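Local coordinates for F-BAR domain only protein 1 (Danio rerio, PDB 5JP2) that probably acts early in clathrin-mediated endocytosis, where its mu homology domain binds a peptide of Eps15, at residues E25-Y30 with F275-Y280; R71-S76 with D258-G263; D163-P168 with K221-L226; H187-L192 with A228-L233. All blocks are in the same frame, centred on the assembly; numbering follows the deposited sequence.

Contact 1 of 4, residues E25-Y30 with F275-Y280; sequences EYINAY and FATGKY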
loop_
_atom_site.group_PDB
_atom_site.type_symbol
_atom_site.label_atom_id
_atom_site.label_comp_id
_atom_site.label_asym_id
_atom_site.label_seq_id
_atom_site.Cartn_x
_atom_site.Cartn_y
_atom_site.Cartn_z
ATOM N N GLU B 25 -1.896 -1.106 -1.006
ATOM C CA GLU B 25 -0.705 -1.334 -1.807
ATOM C C GLU B 25 0.518 -1.534 -0.928
ATOM O O GLU B 25 0.706 -0.809 0.041
ATOM C CB GLU B 25 -0.478 -0.181 -2.782
ATOM C CG GLU B 25 -1.447 -0.204 -3.914
ATOM C CD GLU B 25 -1.163 0.814 -4.965
ATOM O OE1 GLU B 25 -0.187 1.549 -4.830
ATOM O OE2 GLU B 25 -1.934 0.897 -5.929
ATOM N N TYR B 26 1.321 -2.542 -1.247
ATOM C CA TYR B 26 2.618 -2.756 -0.622
ATOM C C TYR B 26 3.735 -2.519 -1.628
ATOM O O TYR B 26 3.609 -2.839 -2.807
ATOM C CB TYR B 26 2.741 -4.157 -0.047
ATOM C CG TYR B 26 1.845 -4.381 1.118
ATOM C CD1 TYR B 26 2.250 -4.064 2.398
ATOM C CD2 TYR B 26 0.577 -4.889 0.941
ATOM C CE1 TYR B 26 1.411 -4.261 3.466
ATOM C CE2 TYR B 26 -0.260 -5.093 1.993
ATOM C CZ TYR B 26 0.154 -4.778 3.253
ATOM O OH TYR B 26 -0.698 -4.996 4.305
ATOM N N ILE B 27 4.836 -1.944 -1.166
ATOM C CA ILE B 27 5.926 -1.607 -2.061
ATOM C C ILE B 27 7.221 -2.226 -1.557
ATOM O O ILE B 27 7.590 -2.073 -0.389
ATOM C CB ILE B 27 6.060 -0.084 -2.261
ATOM C CG1 ILE B 27 7.180 0.205 -3.260
ATOM C CG2 ILE B 27 6.245 0.646 -0.947
ATOM C CD1 ILE B 27 7.200 1.588 -3.798
ATOM N N ASN B 28 7.892 -2.944 -2.445
ATOM C CA ASN B 28 9.224 -3.463 -2.214
ATOM C C ASN B 28 10.183 -2.677 -3.090
ATOM O O ASN B 28 9.858 -2.331 -4.222
ATOM C CB ASN B 28 9.308 -4.949 -2.543
ATOM C CG ASN B 28 8.622 -5.814 -1.522
ATOM O OD1 ASN B 28 8.420 -5.417 -0.390
ATOM N ND2 ASN B 28 8.325 -7.030 -1.902
ATOM N N ALA B 29 11.351 -2.360 -2.565
ATOM C CA ALA B 29 12.289 -1.587 -3.357
ATOM C C ALA B 29 13.706 -1.967 -2.963
ATOM O O ALA B 29 13.948 -2.442 -1.857
ATOM C CB ALA B 29 12.070 -0.083 -3.184
ATOM N N TYR B 30 14.629 -1.792 -3.899
ATOM C CA TYR B 30 16.044 -2.011 -3.634
ATOM C C TYR B 30 16.868 -0.965 -4.354
ATOM O O TYR B 30 16.801 -0.855 -5.575
ATOM C CB TYR B 30 16.478 -3.413 -4.053
ATOM C CG TYR B 30 17.899 -3.713 -3.670
ATOM C CD1 TYR B 30 18.327 -3.540 -2.371
ATOM C CD2 TYR B 30 18.800 -4.206 -4.591
ATOM C CE1 TYR B 30 19.609 -3.810 -2.001
ATOM C CE2 TYR B 30 20.098 -4.492 -4.228
ATOM C CZ TYR B 30 20.495 -4.292 -2.926
ATOM O OH TYR B 30 21.786 -4.571 -2.536
ATOM N N PHE B 275 -1.136 2.500 1.940
ATOM C CA PHE B 275 0.022 1.786 1.454
ATOM C C PHE B 275 1.042 1.620 2.566
ATOM O O PHE B 275 1.031 2.341 3.559
ATOM C CB PHE B 275 0.621 2.481 0.237
ATOM C CG PHE B 275 1.076 3.880 0.483
ATOM C CD1 PHE B 275 2.260 4.133 1.154
ATOM C CD2 PHE B 275 0.356 4.943 -0.004
ATOM C CE1 PHE B 275 2.696 5.413 1.351
ATOM C CE2 PHE B 275 0.788 6.228 0.188
ATOM C CZ PHE B 275 1.957 6.464 0.866
ATOM N N ALA B 276 1.920 0.643 2.386
ATOM C CA ALA B 276 2.943 0.350 3.371
ATOM C C ALA B 276 4.160 -0.240 2.675
ATOM O O ALA B 276 4.068 -0.802 1.587
ATOM C CB ALA B 276 2.432 -0.612 4.439
ATOM N N THR B 277 5.303 -0.122 3.337
ATOM C CA THR B 277 6.508 -0.759 2.848
ATOM C C THR B 277 6.454 -2.252 3.118
ATOM O O THR B 277 5.958 -2.698 4.148
ATOM C CB THR B 277 7.756 -0.194 3.517
ATOM O OG1 THR B 277 7.594 -0.206 4.926
ATOM C CG2 THR B 277 8.035 1.170 3.062
ATOM N N GLY B 278 6.952 -3.018 2.173
ATOM C CA GLY B 278 7.339 -4.383 2.427
ATOM C C GLY B 278 8.815 -4.374 2.783
ATOM O O GLY B 278 9.221 -3.760 3.771
ATOM N N LYS B 279 9.603 -5.148 2.057
ATOM C CA LYS B 279 11.051 -5.019 2.101
ATOM C C LYS B 279 11.478 -3.831 1.251
ATOM O O LYS B 279 11.343 -3.856 0.027
ATOM C CB LYS B 279 11.690 -6.318 1.623
ATOM C CG LYS B 279 13.171 -6.421 1.869
ATOM C CD LYS B 279 13.696 -7.808 1.502
ATOM C CE LYS B 279 13.617 -8.047 0.009
ATOM N NZ LYS B 279 13.945 -9.448 -0.355
ATOM N N TYR B 280 12.036 -2.808 1.884
ATOM C CA TYR B 280 12.345 -1.556 1.205
ATOM C C TYR B 280 13.754 -1.165 1.622
ATOM O O TYR B 280 13.954 -0.700 2.742
ATOM C CB TYR B 280 11.310 -0.496 1.594
ATOM C CG TYR B 280 11.196 0.710 0.713
ATOM C CD1 TYR B 280 12.107 1.741 0.809
ATOM C CD2 TYR B 280 10.150 0.844 -0.186
ATOM C CE1 TYR B 280 12.010 2.842 0.026
ATOM C CE2 TYR B 280 10.029 1.971 -0.978
ATOM C CZ TYR B 280 10.959 2.967 -0.860
ATOM O OH TYR B 280 10.880 4.085 -1.641
#

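Contact 2 of 4, residues R71-S76 with D258-G263; sequences RLVNIS and DVELVG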
loop_
_atom_site.group_PDB
_atom_site.type_symbol
_atom_site.label_atom_id
_atom_site.label_comp_id
_atom_site.label_asym_id
_atom_site.label_seq_id
_atom_site.Cartn_x
_atom_site.Cartn_y
_atom_site.Cartn_z
ATOM N N ARG B 71 -15.332 0.868 -12.748
ATOM C CA ARG B 71 -14.273 1.181 -13.695
ATOM C C ARG B 71 -12.953 1.377 -12.958
ATOM O O ARG B 71 -12.914 2.044 -11.921
ATOM C CB ARG B 71 -14.630 2.458 -14.438
ATOM C CG ARG B 71 -13.805 2.769 -15.634
ATOM C CD ARG B 71 -14.042 4.200 -16.098
ATOM N NE ARG B 71 -15.431 4.445 -16.461
ATOM C CZ ARG B 71 -15.981 4.097 -17.615
ATOM N NH1 ARG B 71 -15.271 3.463 -18.540
ATOM N NH2 ARG B 71 -17.254 4.374 -17.837
ATOM N N LEU B 72 -11.868 0.825 -13.495
ATOM C CA LEU B 72 -10.529 1.190 -13.036
ATOM C C LEU B 72 -9.942 2.270 -13.929
ATOM O O LEU B 72 -10.010 2.179 -15.152
ATOM C CB LEU B 72 -9.601 -0.015 -13.027
ATOM C CG LEU B 72 -10.084 -1.286 -12.352
ATOM C CD1 LEU B 72 -9.065 -2.363 -12.602
ATOM C CD2 LEU B 72 -10.267 -1.058 -10.874
ATOM N N VAL B 73 -9.321 3.272 -13.314
ATOM C CA VAL B 73 -8.806 4.419 -14.045
ATOM C C VAL B 73 -7.365 4.676 -13.649
ATOM O O VAL B 73 -6.913 4.266 -12.579
ATOM C CB VAL B 73 -9.648 5.684 -13.806
ATOM C CG1 VAL B 73 -11.062 5.479 -14.288
ATOM C CG2 VAL B 73 -9.651 6.019 -12.349
ATOM N N ASN B 74 -6.654 5.382 -14.532
ATOM C CA ASN B 74 -5.234 5.691 -14.365
ATOM C C ASN B 74 -4.424 4.424 -14.113
ATOM O O ASN B 74 -3.589 4.358 -13.213
ATOM C CB ASN B 74 -5.011 6.714 -13.251
ATOM C CG ASN B 74 -3.607 7.283 -13.260
ATOM O OD1 ASN B 74 -2.945 7.311 -14.296
ATOM N ND2 ASN B 74 -3.140 7.726 -12.101
ATOM N N ILE B 75 -4.674 3.405 -14.931
ATOM C CA ILE B 75 -4.079 2.094 -14.743
ATOM C C ILE B 75 -2.907 1.851 -15.681
ATOM O O ILE B 75 -2.458 0.716 -15.814
ATOM C CB ILE B 75 -5.137 1.002 -14.892
ATOM C CG1 ILE B 75 -5.820 1.132 -16.244
ATOM C CG2 ILE B 75 -6.156 1.131 -13.783
ATOM C CD1 ILE B 75 -6.678 -0.028 -16.572
ATOM N N SER B 76 -2.465 2.873 -16.407
ATOM C CA SER B 76 -1.316 2.721 -17.289
ATOM C C SER B 76 -0.082 2.203 -16.559
ATOM O O SER B 76 0.748 1.544 -17.178
ATOM C CB SER B 76 -1.005 4.040 -17.975
ATOM O OG SER B 76 -0.682 5.020 -17.016
ATOM N N ASP B 258 -7.100 3.999 -9.551
ATOM C CA ASP B 258 -8.272 4.481 -8.838
ATOM C C ASP B 258 -9.498 3.740 -9.364
ATOM O O ASP B 258 -9.454 3.111 -10.421
ATOM C CB ASP B 258 -8.419 5.996 -9.004
ATOM C CG ASP B 258 -9.129 6.641 -7.853
ATOM O OD1 ASP B 258 -9.601 5.924 -6.954
ATOM O OD2 ASP B 258 -9.234 7.876 -7.858
ATOM N N VAL B 259 -10.596 3.815 -8.618
ATOM C CA VAL B 259 -11.829 3.124 -8.974
ATOM C C VAL B 259 -13.002 4.100 -8.924
ATOM O O VAL B 259 -13.074 4.962 -8.045
ATOM C CB VAL B 259 -12.065 1.916 -8.046
ATOM C CG1 VAL B 259 -12.246 2.359 -6.620
ATOM C CG2 VAL B 259 -13.232 1.101 -8.521
ATOM N N GLU B 260 -13.902 3.997 -9.893
ATOM C CA GLU B 260 -15.119 4.786 -9.882
ATOM C C GLU B 260 -16.268 3.938 -10.408
ATOM O O GLU B 260 -16.072 3.060 -11.245
ATOM C CB GLU B 260 -14.977 6.068 -10.706
ATOM C CG GLU B 260 -14.995 5.873 -12.190
ATOM C CD GLU B 260 -14.606 7.126 -12.945
ATOM O OE1 GLU B 260 -13.987 8.013 -12.330
ATOM O OE2 GLU B 260 -14.935 7.235 -14.146
ATOM N N LEU B 261 -17.466 4.187 -9.890
ATOM C CA LEU B 261 -18.635 3.421 -10.293
ATOM C C LEU B 261 -19.138 3.892 -11.644
ATOM O O LEU B 261 -18.893 5.023 -12.057
ATOM C CB LEU B 261 -19.750 3.555 -9.269
ATOM C CG LEU B 261 -19.484 3.042 -7.864
ATOM C CD1 LEU B 261 -20.779 3.044 -7.059
ATOM C CD2 LEU B 261 -18.882 1.675 -7.910
ATOM N N VAL B 262 -19.847 3.014 -12.340
ATOM C CA VAL B 262 -20.417 3.325 -13.646
ATOM C C VAL B 262 -21.918 3.183 -13.510
ATOM O O VAL B 262 -22.425 2.088 -13.239
ATOM C CB VAL B 262 -19.881 2.416 -14.752
ATOM C CG1 VAL B 262 -20.424 2.861 -16.076
ATOM C CG2 VAL B 262 -18.378 2.445 -14.765
ATOM N N GLY B 263 -22.628 4.281 -13.680
ATOM C CA GLY B 263 -24.051 4.296 -13.458
ATOM C C GLY B 263 -24.398 4.940 -12.132
ATOM O O GLY B 263 -23.573 5.054 -11.224
#

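Contact 3 of 4, residues D163-P168 with K221-L226; sequences DYHCCP and KGSGTL. With ZN (zinc ion), chain E.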
loop_
_atom_site.group_PDB
_atom_site.type_symbol
_atom_site.label_atom_id
_atom_site.label_comp_id
_atom_site.label_asym_id
_atom_site.label_seq_id
_atom_site.Cartn_x
_atom_site.Cartn_y
_atom_site.Cartn_z
ATOM N N ASP B 163 21.438 8.800 2.940
ATOM C CA ASP B 163 20.679 9.975 2.545
ATOM C C ASP B 163 19.298 9.536 2.067
ATOM O O ASP B 163 19.164 8.544 1.357
ATOM C CB ASP B 163 21.394 10.768 1.451
ATOM C CG ASP B 163 22.757 11.283 1.890
ATOM O OD1 ASP B 163 22.990 11.410 3.103
ATOM O OD2 ASP B 163 23.603 11.575 1.025
ATOM N N TYR B 164 18.266 10.248 2.495
ATOM C CA TYR B 164 16.911 9.960 2.059
ATOM C C TYR B 164 16.249 11.215 1.527
ATOM O O TYR B 164 16.498 12.324 2.001
ATOM C CB TYR B 164 16.069 9.353 3.182
ATOM C CG TYR B 164 16.040 10.123 4.482
ATOM C CD1 TYR B 164 15.098 11.113 4.716
ATOM C CD2 TYR B 164 16.953 9.845 5.480
ATOM C CE1 TYR B 164 15.075 11.791 5.903
ATOM C CE2 TYR B 164 16.937 10.517 6.665
ATOM C CZ TYR B 164 16.003 11.488 6.876
ATOM O OH TYR B 164 16.006 12.152 8.074
ATOM N N HIS B 165 15.434 11.027 0.511
ATOM C CA HIS B 165 14.845 12.132 -0.213
ATOM C C HIS B 165 13.411 11.762 -0.537
ATOM O O HIS B 165 13.174 10.795 -1.263
ATOM C CB HIS B 165 15.659 12.404 -1.479
ATOM C CG HIS B 165 15.031 13.379 -2.406
ATOM N ND1 HIS B 165 14.533 14.590 -1.992
ATOM C CD2 HIS B 165 14.795 13.304 -3.732
ATOM C CE1 HIS B 165 14.017 15.223 -3.029
ATOM N NE2 HIS B 165 14.169 14.464 -4.099
ATOM N N CYS B 166 12.468 12.558 -0.054
ATOM C CA CYS B 166 11.054 12.355 -0.328
ATOM C C CYS B 166 10.692 13.376 -1.384
ATOM O O CYS B 166 10.701 14.577 -1.121
ATOM C CB CYS B 166 10.225 12.533 0.939
ATOM S SG CYS B 166 8.500 12.362 0.718
ATOM N N CYS B 167 10.310 12.905 -2.552
ATOM C CA CYS B 167 10.436 13.829 -3.644
ATOM C C CYS B 167 9.085 14.106 -4.263
ATOM O O CYS B 167 8.249 13.206 -4.369
ATOM C CB CYS B 167 11.377 13.254 -4.716
ATOM S SG CYS B 167 11.859 14.393 -6.018
ATOM N N PRO B 168 8.853 15.339 -4.698
ATOM C CA PRO B 168 7.567 15.660 -5.332
ATOM C C PRO B 168 7.376 14.963 -6.662
ATOM O O PRO B 168 6.246 14.624 -7.020
ATOM C CB PRO B 168 7.637 17.183 -5.502
ATOM C CG PRO B 168 8.715 17.636 -4.541
ATOM C CD PRO B 168 9.697 16.520 -4.481
ATOM N N LYS B 221 11.327 19.469 5.294
ATOM C CA LYS B 221 10.500 18.408 5.848
ATOM C C LYS B 221 10.790 17.071 5.187
ATOM O O LYS B 221 10.632 16.024 5.822
ATOM C CB LYS B 221 9.023 18.754 5.691
ATOM C CG LYS B 221 8.639 20.095 6.257
ATOM C CD LYS B 221 8.647 20.104 7.758
ATOM C CE LYS B 221 8.082 21.414 8.266
ATOM N NZ LYS B 221 7.947 21.409 9.743
ATOM N N GLY B 222 11.230 17.084 3.933
ATOM C CA GLY B 222 11.314 15.869 3.151
ATOM C C GLY B 222 12.650 15.172 2.987
ATOM O O GLY B 222 12.681 14.019 2.558
ATOM N N SER B 223 13.754 15.818 3.318
ATOM C CA SER B 223 15.061 15.254 3.039
ATOM C C SER B 223 15.876 15.160 4.317
ATOM O O SER B 223 15.601 15.845 5.301
ATOM C CB SER B 223 15.806 16.102 2.016
ATOM O OG SER B 223 15.090 16.130 0.802
ATOM N N GLY B 224 16.899 14.318 4.295
ATOM C CA GLY B 224 17.696 14.144 5.487
ATOM C C GLY B 224 18.839 13.195 5.238
ATOM O O GLY B 224 19.049 12.715 4.129
ATOM N N THR B 225 19.582 12.939 6.306
ATOM C CA THR B 225 20.749 12.075 6.271
ATOM C C THR B 225 20.965 11.520 7.668
ATOM O O THR B 225 20.520 12.109 8.647
ATOM C CB THR B 225 21.984 12.829 5.797
ATOM O OG1 THR B 225 23.096 11.940 5.787
ATOM C CG2 THR B 225 22.288 13.951 6.741
ATOM N N LEU B 226 21.592 10.352 7.754
ATOM C CA LEU B 226 21.920 9.764 9.045
ATOM C C LEU B 226 23.079 8.793 8.863
ATOM O O LEU B 226 23.327 8.304 7.762
ATOM C CB LEU B 226 20.711 9.054 9.662
ATOM C CG LEU B 226 20.030 7.933 8.875
ATOM C CD1 LEU B 226 20.708 6.599 9.095
ATOM C CD2 LEU B 226 18.551 7.826 9.198
HETATM ZN ZN ZN E . 13.753 14.735 -5.819
#

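Contact 4 of 4, residues H187-L192 with A228-L233; sequences HSATDL and ASWQCL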
loop_
_atom_site.group_PDB
_atom_site.type_symbol
_atom_site.label_atom_id
_atom_site.label_comp_id
_atom_site.label_asym_id
_atom_site.label_seq_id
_atom_site.Cartn_x
_atom_site.Cartn_y
_atom_site.Cartn_z
ATOM N N HIS B 187 25.851 -8.144 18.036
ATOM C CA HIS B 187 26.089 -7.757 19.419
ATOM C C HIS B 187 27.569 -7.704 19.764
ATOM O O HIS B 187 27.914 -7.348 20.888
ATOM C CB HIS B 187 25.357 -8.700 20.374
ATOM C CG HIS B 187 25.768 -10.130 20.249
ATOM N ND1 HIS B 187 27.063 -10.550 20.445
ATOM C CD2 HIS B 187 25.054 -11.240 19.956
ATOM C CE1 HIS B 187 27.133 -11.855 20.267
ATOM N NE2 HIS B 187 25.926 -12.299 19.971
ATOM N N SER B 188 28.442 -8.072 18.841
ATOM C CA SER B 188 29.880 -8.005 19.035
ATOM C C SER B 188 30.464 -6.651 18.669
ATOM O O SER B 188 31.680 -6.477 18.748
ATOM C CB SER B 188 30.567 -9.086 18.208
ATOM O OG SER B 188 30.520 -8.761 16.836
ATOM N N ALA B 189 29.639 -5.701 18.253
ATOM C CA ALA B 189 30.119 -4.403 17.811
ATOM C C ALA B 189 30.334 -3.482 19.002
ATOM O O ALA B 189 29.614 -3.551 19.999
ATOM C CB ALA B 189 29.139 -3.774 16.828
ATOM N N THR B 190 31.354 -2.630 18.905
ATOM C CA THR B 190 31.703 -1.711 19.982
ATOM C C THR B 190 32.004 -0.337 19.404
ATOM O O THR B 190 32.151 -0.171 18.195
ATOM C CB THR B 190 32.928 -2.192 20.767
ATOM O OG1 THR B 190 34.002 -2.444 19.857
ATOM C CG2 THR B 190 32.618 -3.469 21.523
ATOM N N ASP B 191 32.099 0.652 20.295
ATOM C CA ASP B 191 32.446 2.028 19.927
ATOM C C ASP B 191 31.388 2.623 19.007
ATOM O O ASP B 191 31.683 3.203 17.962
ATOM C CB ASP B 191 33.829 2.094 19.285
ATOM C CG ASP B 191 34.919 1.623 20.214
ATOM O OD1 ASP B 191 35.067 0.394 20.370
ATOM O OD2 ASP B 191 35.627 2.477 20.786
ATOM N N LEU B 192 30.144 2.490 19.431
ATOM C CA LEU B 192 29.011 2.909 18.630
ATOM C C LEU B 192 28.848 4.409 18.649
ATOM O O LEU B 192 28.742 5.019 19.712
ATOM C CB LEU B 192 27.739 2.278 19.168
ATOM C CG LEU B 192 27.134 1.150 18.368
ATOM C CD1 LEU B 192 25.966 0.585 19.131
ATOM C CD2 LEU B 192 26.695 1.696 17.043
ATOM N N ALA B 228 26.101 5.969 11.100
ATOM C CA ALA B 228 26.544 5.252 12.280
ATOM C C ALA B 228 27.902 4.638 12.000
ATOM O O ALA B 228 28.244 4.369 10.849
ATOM C CB ALA B 228 25.551 4.165 12.680
ATOM N N SER B 229 28.669 4.417 13.066
ATOM C CA SER B 229 29.983 3.801 12.984
ATOM C C SER B 229 30.197 2.926 14.203
ATOM O O SER B 229 29.613 3.163 15.259
ATOM C CB SER B 229 31.092 4.837 12.916
ATOM O OG SER B 229 31.051 5.635 14.079
ATOM N N TRP B 230 31.048 1.919 14.052
ATOM C CA TRP B 230 31.346 0.995 15.136
ATOM C C TRP B 230 32.677 0.315 14.848
ATOM O O TRP B 230 33.296 0.538 13.805
ATOM C CB TRP B 230 30.227 -0.032 15.286
ATOM C CG TRP B 230 30.022 -0.841 14.047
ATOM C CD1 TRP B 230 30.598 -2.032 13.743
ATOM C CD2 TRP B 230 29.185 -0.508 12.943
ATOM N NE1 TRP B 230 30.175 -2.463 12.517
ATOM C CE2 TRP B 230 29.299 -1.545 12.007
ATOM C CE3 TRP B 230 28.337 0.563 12.661
ATOM C CZ2 TRP B 230 28.608 -1.540 10.811
ATOM C CZ3 TRP B 230 27.654 0.565 11.480
ATOM C CH2 TRP B 230 27.791 -0.479 10.566
ATOM N N GLN B 231 33.112 -0.530 15.781
ATOM C CA GLN B 231 34.321 -1.323 15.625
ATOM C C GLN B 231 33.934 -2.782 15.742
ATOM O O GLN B 231 33.072 -3.133 16.550
ATOM C CB GLN B 231 35.385 -1.004 16.674
ATOM C CG GLN B 231 36.123 0.295 16.445
ATOM C CD GLN B 231 36.981 0.674 17.631
ATOM O OE1 GLN B 231 37.182 -0.129 18.541
ATOM N NE2 GLN B 231 37.434 1.920 17.662
ATOM N N CYS B 232 34.559 -3.626 14.930
ATOM C CA CYS B 232 34.288 -5.057 14.937
ATOM C C CYS B 232 35.613 -5.797 14.865
ATOM O O CYS B 232 36.376 -5.612 13.913
ATOM C CB CYS B 232 33.381 -5.450 13.770
ATOM S SG CYS B 232 32.162 -6.710 14.177
ATOM N N LEU B 233 35.883 -6.637 15.867
ATOM C CA LEU B 233 37.179 -7.302 15.943
ATOM C C LEU B 233 37.431 -8.189 14.731
ATOM O O LEU B 233 38.580 -8.342 14.309
ATOM C CB LEU B 233 37.281 -8.118 17.231
#

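Contact 1 of 4, residues E25-Y30 with F275-Y280
Ala29 sets its methyl over one face of the Tyr280 ring: CB of Ala29 lies 3.8 Å from the ring centroid of Tyr280, a CH-pi contact displaced toward the rim. Ile27 crosses the same ring obliquely, CG2 of Ile27 standing 4.0 Å from CD2 of Tyr280, while the carbonyl O of Ile27 meets the ring edge in its plane. CG of Tyr280 lies anti to the backbone N (chi1 -162°). Putting an alanine at Tyr280 would probably uncover the Ala29 methyl and Ile27 CG2 and leave the carbonyl of Leu145 without the phenol it bonds. Strands 17-31 and 266-283 run parallel here, the one parallel pairing in the mixed sheet of the mu homology domain, and a beta bulge shifts the register between Ile27 and Ala29. Gly278 N reaches Ile27 O at 2.8 Å, and Ala29 N bonds to Lys279 O. At the bulge Asn28 OD1 takes a weak, bent bond from Lys279 N at 2.7 Å. On the other face, Ala276 CB touches Tyr26 CE1 at 3.9 Å, and an aromatic side chain of the bound peptide packs on Ala276. Further out, Phe247 meets the Tyr280 ring edge-to-face.

Contact 2 of 4, residues R71-S76 with D258-G263
Arg71 and Glu260 form a hydrogen-bonded pair where strands 69-73 and 258-261 run antiparallel, at one margin of a small four-stranded sheet in which 258-261 is an outermost strand. Arg71 N donates to Glu260 O at 2.8 Å and Glu260 N returns a bond to Arg71 O; two residues on, Val73 and Asp258 repeat the exchange, with Val73 N 2.9 Å from Asp258 O. Between them Leu72 and Val259 make the non-hydrogen-bonded pair, whose side chains lie on the opposite face from Arg71.

The Arg71 and Glu260 side chains run side by side and point the same way, yet the charged groups are turned almost square to each other, their planes 88° apart. The salt bridge is long, NE of Arg71 to OE2 of Glu260 at 3.7 Å. The bend at chi3 (-60°) sets NE, and Val262 crosses the Arg71 chain at about a right angle, its CG2 3.8 Å from both CB and NH2 of Arg71. In this sheet the next strand, 99-104, supplies Asp101, which forms a salt bridge with NH1 of Arg71. A methionine in place of Arg71 would probably leave Asp101 without its charged mate and take from Glu260 its partner in the long salt bridge. On the same face Val73 lies alongside Asp258, CG2 of Val73 3.6 Å from CB of Asp258, and CG1 of Val73 meets CD of Glu260 at 4.1 Å. The Asp258 carboxylate has its own second partner, Lys273 of strand 266-283, while OD1 also accepts the backbone N of Val259 from above the carboxylate plane.

Contact 3 of 4, residues D163-P168 with K221-L226
Tyr164 lays its ring across the backbone of Gly224, whose CA sits 3.7 Å from the centroid of the Tyr164 ring in a CH-pi contact. Its first torsion, 53°, places CG between the backbone N and the carbonyl carbon, the crowded position, and the ring lies over the neighbouring strand. Glycine suits the spot: a CB on residue 224 would collide with the Tyr164 hydroxyl. Farther along the ring, CE2 of Tyr164 touches CD2 of Leu226 at 4.0 Å.

His165 and Ser223 lie on the other face. His165 carries CG anti to its backbone N (chi1 171°), and ND1 donates to Ser223 OG at 3.2 Å, almost straight and close to the ring plane. That bond helps fix the imidazole's rotation while the far nitrogen, NE2, binds zinc at 1.8 Å. Cys167 gives the ion a sulfur ligand, SG to zinc 1.9 Å; both modelled lengths are shorter than usual and carry little weight. Ser223 is thus a second-shell partner of the metal. At the other end of the same face Asp163 and Thr225 stand side by side; OG1 of Thr225 donates to OD1 of Asp163 at 2.7 Å, arriving nearly along the C-O bond. Backbone bonds join Tyr164 with Gly224 in both directions, and Cys166 N reaches Gly222 O at 3.0 Å, where helix 219-222 gives way to strand 223-231. Here an antiparallel strand pair borders a zinc site to which a His-X-Cys sequence gives two ligands.

Contact 4 of 4, residues H187-L192 with A228-L233
Thr190 and Gln231 are joined as an antiparallel hydrogen-bonded pair, a single beta bridge by which the loop between strands 179-184 and 192-195 is tied to the end of strand 223-231, at the surface of the mu homology domain.

The backbone bonds come first. Thr190 N donates to Gln231 O at 3.0 Å, and Gln231 N answers to Thr190 O at 2.6 Å. CA-H...O contacts flank this pair: Ala189 CA approaches Gln231 O, and beyond the corner that the chain turns at Asp191, Leu192 CA lies 3.4 Å from Ser229 O. The positive backbone angles of Asp191 (phi 63°, psi 50°) mark that corner.

Apolar contacts gather round Trp230. Its CD1 is 3.8 Å from CB of Ala189, which comes up obliquely to the indole, and CD2 of Leu192 rests against CB of Trp230 at 4.3 Å. From outside the two segments Leu185 and Val160 also touch the Trp230 side chain.

Among polar side chains, the carboxylate of Asp191 and the amide of Gln231 are stacked, their planes 26° apart as the two chains cross. Ser188 and Cys232 approach next to the pair, OG of Ser188 3.7 Å from SG of Cys232, although Asp186 is the hydrogen-bonding partner of that hydroxyl. Within the loop, OD1 of Asp191 accepts from OG1 of Thr190 at 3.1 Å with the lone pair that faces away from OD2.

In the fold
The four contacts are spread along an elongated, mostly beta domain, and along the chain contacts 2, 3 and 4 all lie inside the loop closed by contact 1. Contact 2 belongs to a separate four-stranded sheet, its centre about 23 Å from that of contact 1. Its strand 258-261 is followed in the chain by strand 266-283, which pairs with 17-31 in contact 1, so that the chain's first and last strands meet near its centre, within the nine-stranded mixed sheet. Contacts 3 and 4 share strand 223-231 in another four-stranded sheet, with centres about 26 Å apart, and their segments alternate in sequence. Contacts 2 and 4 lie about 52 Å apart between centres, on opposite sides of the chain's centre.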